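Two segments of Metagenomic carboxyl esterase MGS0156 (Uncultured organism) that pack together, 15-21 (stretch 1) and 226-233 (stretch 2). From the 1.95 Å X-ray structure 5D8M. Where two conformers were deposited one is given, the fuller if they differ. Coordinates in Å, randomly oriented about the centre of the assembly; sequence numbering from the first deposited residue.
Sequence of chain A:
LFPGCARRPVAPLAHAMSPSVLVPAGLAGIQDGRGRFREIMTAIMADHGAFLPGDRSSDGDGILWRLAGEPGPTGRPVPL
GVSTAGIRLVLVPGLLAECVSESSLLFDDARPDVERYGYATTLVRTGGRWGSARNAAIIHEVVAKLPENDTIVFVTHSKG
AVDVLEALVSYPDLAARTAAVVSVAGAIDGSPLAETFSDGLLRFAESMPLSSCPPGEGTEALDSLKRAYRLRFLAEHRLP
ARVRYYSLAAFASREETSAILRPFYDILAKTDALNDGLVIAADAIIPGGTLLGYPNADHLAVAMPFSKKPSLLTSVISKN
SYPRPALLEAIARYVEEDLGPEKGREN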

# COMPACT_ATOMS: atom_id res chain seq x y z
N HIS A 15 -8.29 27.08 -4.44
CA HIS A 15 -9.66 27.05 -3.96
C HIS A 15 -10.06 25.66 -3.48
O HIS A 15 -10.85 25.52 -2.54
N ALA A 16 -9.52 24.62 -4.11
CA ALA A 16 -9.88 23.25 -3.76
C ALA A 16 -9.07 22.72 -2.59
O ALA A 16 -9.44 21.74 -1.96
N MSE A 17 -7.95 23.37 -2.28
CA MSE A 17 -7.02 22.83 -1.30
C MSE A 17 -7.43 23.17 0.13
O MSE A 17 -7.75 24.31 0.44
N SER A 18 -7.42 22.16 0.99
CA SER A 18 -7.57 22.35 2.42
C SER A 18 -6.21 22.60 3.06
O SER A 18 -5.23 21.96 2.68
N PRO A 19 -6.14 23.53 4.04
CA PRO A 19 -4.89 23.78 4.78
C PRO A 19 -4.27 22.49 5.27
O PRO A 19 -4.95 21.66 5.88
N SER A 20 -3.00 22.31 4.97
CA SER A 20 -2.28 21.13 5.40
C SER A 20 -0.90 21.53 5.86
O SER A 20 -0.40 22.62 5.55
N VAL A 21 -0.28 20.64 6.61
CA VAL A 21 1.03 20.91 7.18
C VAL A 21 1.86 19.62 7.20
O VAL A 21 1.34 18.53 7.47
N LYS A 226 -6.13 12.84 -6.29
CA LYS A 226 -5.67 14.22 -6.21
C LYS A 226 -5.45 14.62 -4.77
O LYS A 226 -6.26 14.32 -3.90
N ARG A 227 -4.34 15.29 -4.52
CA ARG A 227 -3.96 15.69 -3.18
C ARG A 227 -5.07 16.50 -2.49
O ARG A 227 -5.43 16.22 -1.35
N ALA A 228 -5.63 17.48 -3.20
CA ALA A 228 -6.72 18.30 -2.65
C ALA A 228 -7.89 17.41 -2.20
O ALA A 228 -8.42 17.56 -1.10
N TYR A 229 -8.27 16.47 -3.03
CA TYR A 229 -9.37 15.58 -2.69
C TYR A 229 -9.07 14.70 -1.47
O TYR A 229 -9.87 14.59 -0.55
N ARG A 230 -7.90 14.07 -1.48
CA ARG A 230 -7.49 13.17 -0.41
C ARG A 230 -7.28 13.89 0.94
O ARG A 230 -7.63 13.34 1.97
N LEU A 231 -6.70 15.09 0.92
CA LEU A 231 -6.52 15.88 2.15
C LEU A 231 -7.87 16.34 2.71
O LEU A 231 -8.08 16.33 3.92
N ARG A 232 -8.78 16.72 1.83
CA ARG A 232 -10.12 17.11 2.22
C ARG A 232 -10.89 15.94 2.87
O ARG A 232 -11.61 16.14 3.86
N PHE A 233 -10.72 14.74 2.33
CA PHE A 233 -11.32 13.55 2.93
C PHE A 233 -10.87 13.39 4.36
O PHE A 233 -11.69 13.13 5.24

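The contact between these stretches is small, burying 365 Å² in all, and it sets the end of one helix and the extended segment after it against one side of a second helix. No direct hydrogen bond crosses it; apolar packing and two bridging waters do the work.

His15 contributes through its backbone. Its side chain, chi1 m, points away from the partner helix, but its carbonyl accepts a hydrogen bond from water 1 (His15 O to water O, 2.8 Å), and the same water accepts from the guanidinium of Arg232 (NH2 to water O, 3.0 Å).

The CA-to-CB bond of Ala16 runs sideways to the partner. Its CB sits 4.2 Å from Ala228 CB, and its O lies 3.7 Å from that same methyl. The carbonyl is free to accept from water 2 (Ala16 O to water O, 2.8 Å), here at the end of its helix.

Met17, present as selenomethionine, is the first residue to leave helical phi/psi. Its CA-to-CB bond points away, yet the t, p, p rotamer folds the chain back so that its end reaches the helix. CE lies 3.9 Å from Ala228 CB and 3.9 Å from Arg227 CG, while SE rests 3.7 Å from Leu231 CD1. Ala228 points toward stretch 1 and is buried; with only a methyl there, the backbones come close, Met17 CA standing 4.7 Å from Ala228 CA. Leu231, chi1 m and chi2 t, also points in, one helical turn further on.

Ser18 points toward the helix with chi1 m. Its OG lies 3.7 Å from Arg232 CB and donates to water 2 (Ser18 OG to water O, 2.8 Å). That water in turn donates to the carbonyls of both stretches, with a notably short 2.4 Å from water O to Ala228 O. The Ala228 carbonyl thus serves two donors, since it also accepts the helical hydrogen bond from Arg232 N at 3.1 Å from Ala228 O. The CA-to-CB bond of Arg232 runs sideways, but its chain, chi1 t and chi3 p, brings the guanidinium nearer to stretch 1 and to water 1.

Pro19 turns away and takes no part. Ser20, chi1 p, points back in, and its OG meets Leu231 CD1 at 3.7 Å, a plain van der Waals contact. Val21 is already out of reach.

The rule to read here is economical: an alanine, Ala228, where the backbones come closest, a long selenomethionine chain that folds back against Ala228 and Leu231, and water to join the carbonyls.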

# COMPACT_ATOMS: atom_id res chain seq x y z
CB HIS A 15 -10.63 27.52 -5.05
CG HIS A 15 -10.41 28.94 -5.49
ND1 HIS A 15 -10.81 29.41 -6.73
CD2 HIS A 15 -9.84 29.99 -4.85
CE1 HIS A 15 -10.49 30.69 -6.83
NE2 HIS A 15 -9.90 31.07 -5.71
CB ALA A 16 -9.72 22.34 -4.97
CB MSE A 17 -5.61 23.35 -1.56
CG MSE A 17 -4.57 22.81 -0.62
SE MSE A 17 -4.33 20.86 -0.74
CE MSE A 17 -3.72 20.73 -2.54
CB SER A 18 -8.22 21.11 3.05
OG SER A 18 -9.37 20.73 2.33
CB PRO A 19 -5.34 24.66 5.95
CG PRO A 19 -6.49 25.39 5.40
CD PRO A 19 -7.22 24.41 4.51
CB SER A 20 -2.19 20.10 4.26
OG SER A 20 -1.43 20.63 3.18
CB VAL A 21 0.87 21.49 8.60
CG1 VAL A 21 0.00 20.59 9.44
CG2 VAL A 21 2.22 21.74 9.26
CB LYS A 226 -6.66 15.18 -6.89
CG LYS A 226 -6.68 15.00 -8.40
CD LYS A 226 -7.66 15.90 -9.10
CE LYS A 226 -7.68 15.56 -10.60
NZ LYS A 226 -8.57 16.48 -11.33
CB ARG A 227 -2.65 16.50 -3.24
CG ARG A 227 -2.29 17.16 -1.94
CD ARG A 227 -0.93 17.86 -2.04
NE ARG A 227 0.16 16.90 -2.03
CZ ARG A 227 1.44 17.23 -2.08
NH1 ARG A 227 1.78 18.50 -2.17
NH2 ARG A 227 2.37 16.29 -2.05
CB ALA A 228 -7.18 19.31 -3.69
CB TYR A 229 -9.69 14.70 -3.89
CG TYR A 229 -10.95 13.89 -3.72
CD1 TYR A 229 -12.19 14.44 -4.02
CD2 TYR A 229 -10.89 12.58 -3.27
CE1 TYR A 229 -13.35 13.70 -3.88
CE2 TYR A 229 -12.04 11.84 -3.13
CZ TYR A 229 -13.26 12.39 -3.44
OH TYR A 229 -14.41 11.64 -3.29
CB ARG A 230 -6.22 12.42 -0.83
CG ARG A 230 -6.44 11.42 -2.00
CD ARG A 230 -6.66 9.95 -1.52
NE ARG A 230 -7.71 9.83 -0.51
CZ ARG A 230 -8.99 9.57 -0.77
NH1 ARG A 230 -9.42 9.35 -2.01
NH2 ARG A 230 -9.85 9.46 0.23
CB LEU A 231 -5.64 17.09 1.89
CG LEU A 231 -4.15 16.74 1.77
CD1 LEU A 231 -3.35 17.96 1.42
CD2 LEU A 231 -3.64 16.11 3.06
CB ARG A 232 -10.88 17.64 1.00
CG ARG A 232 -12.38 17.62 1.14
CD ARG A 232 -12.95 18.99 1.12
NE ARG A 232 -12.82 19.63 -0.19
CZ ARG A 232 -13.35 20.80 -0.50
NH1 ARG A 232 -14.06 21.47 0.41
NH2 ARG A 232 -13.18 21.32 -1.70
CB PHE A 233 -10.95 12.30 2.14
CG PHE A 233 -11.38 11.01 2.79
CD1 PHE A 233 -12.68 10.57 2.68
CD2 PHE A 233 -10.46 10.23 3.49
CE1 PHE A 233 -13.08 9.35 3.26
CE2 PHE A 233 -10.86 9.02 4.06
CZ PHE A 233 -12.15 8.59 3.94
O HOH W 1 -13.34 24.33 -1.84
O HOH W 2 -8.66 19.76 -0.17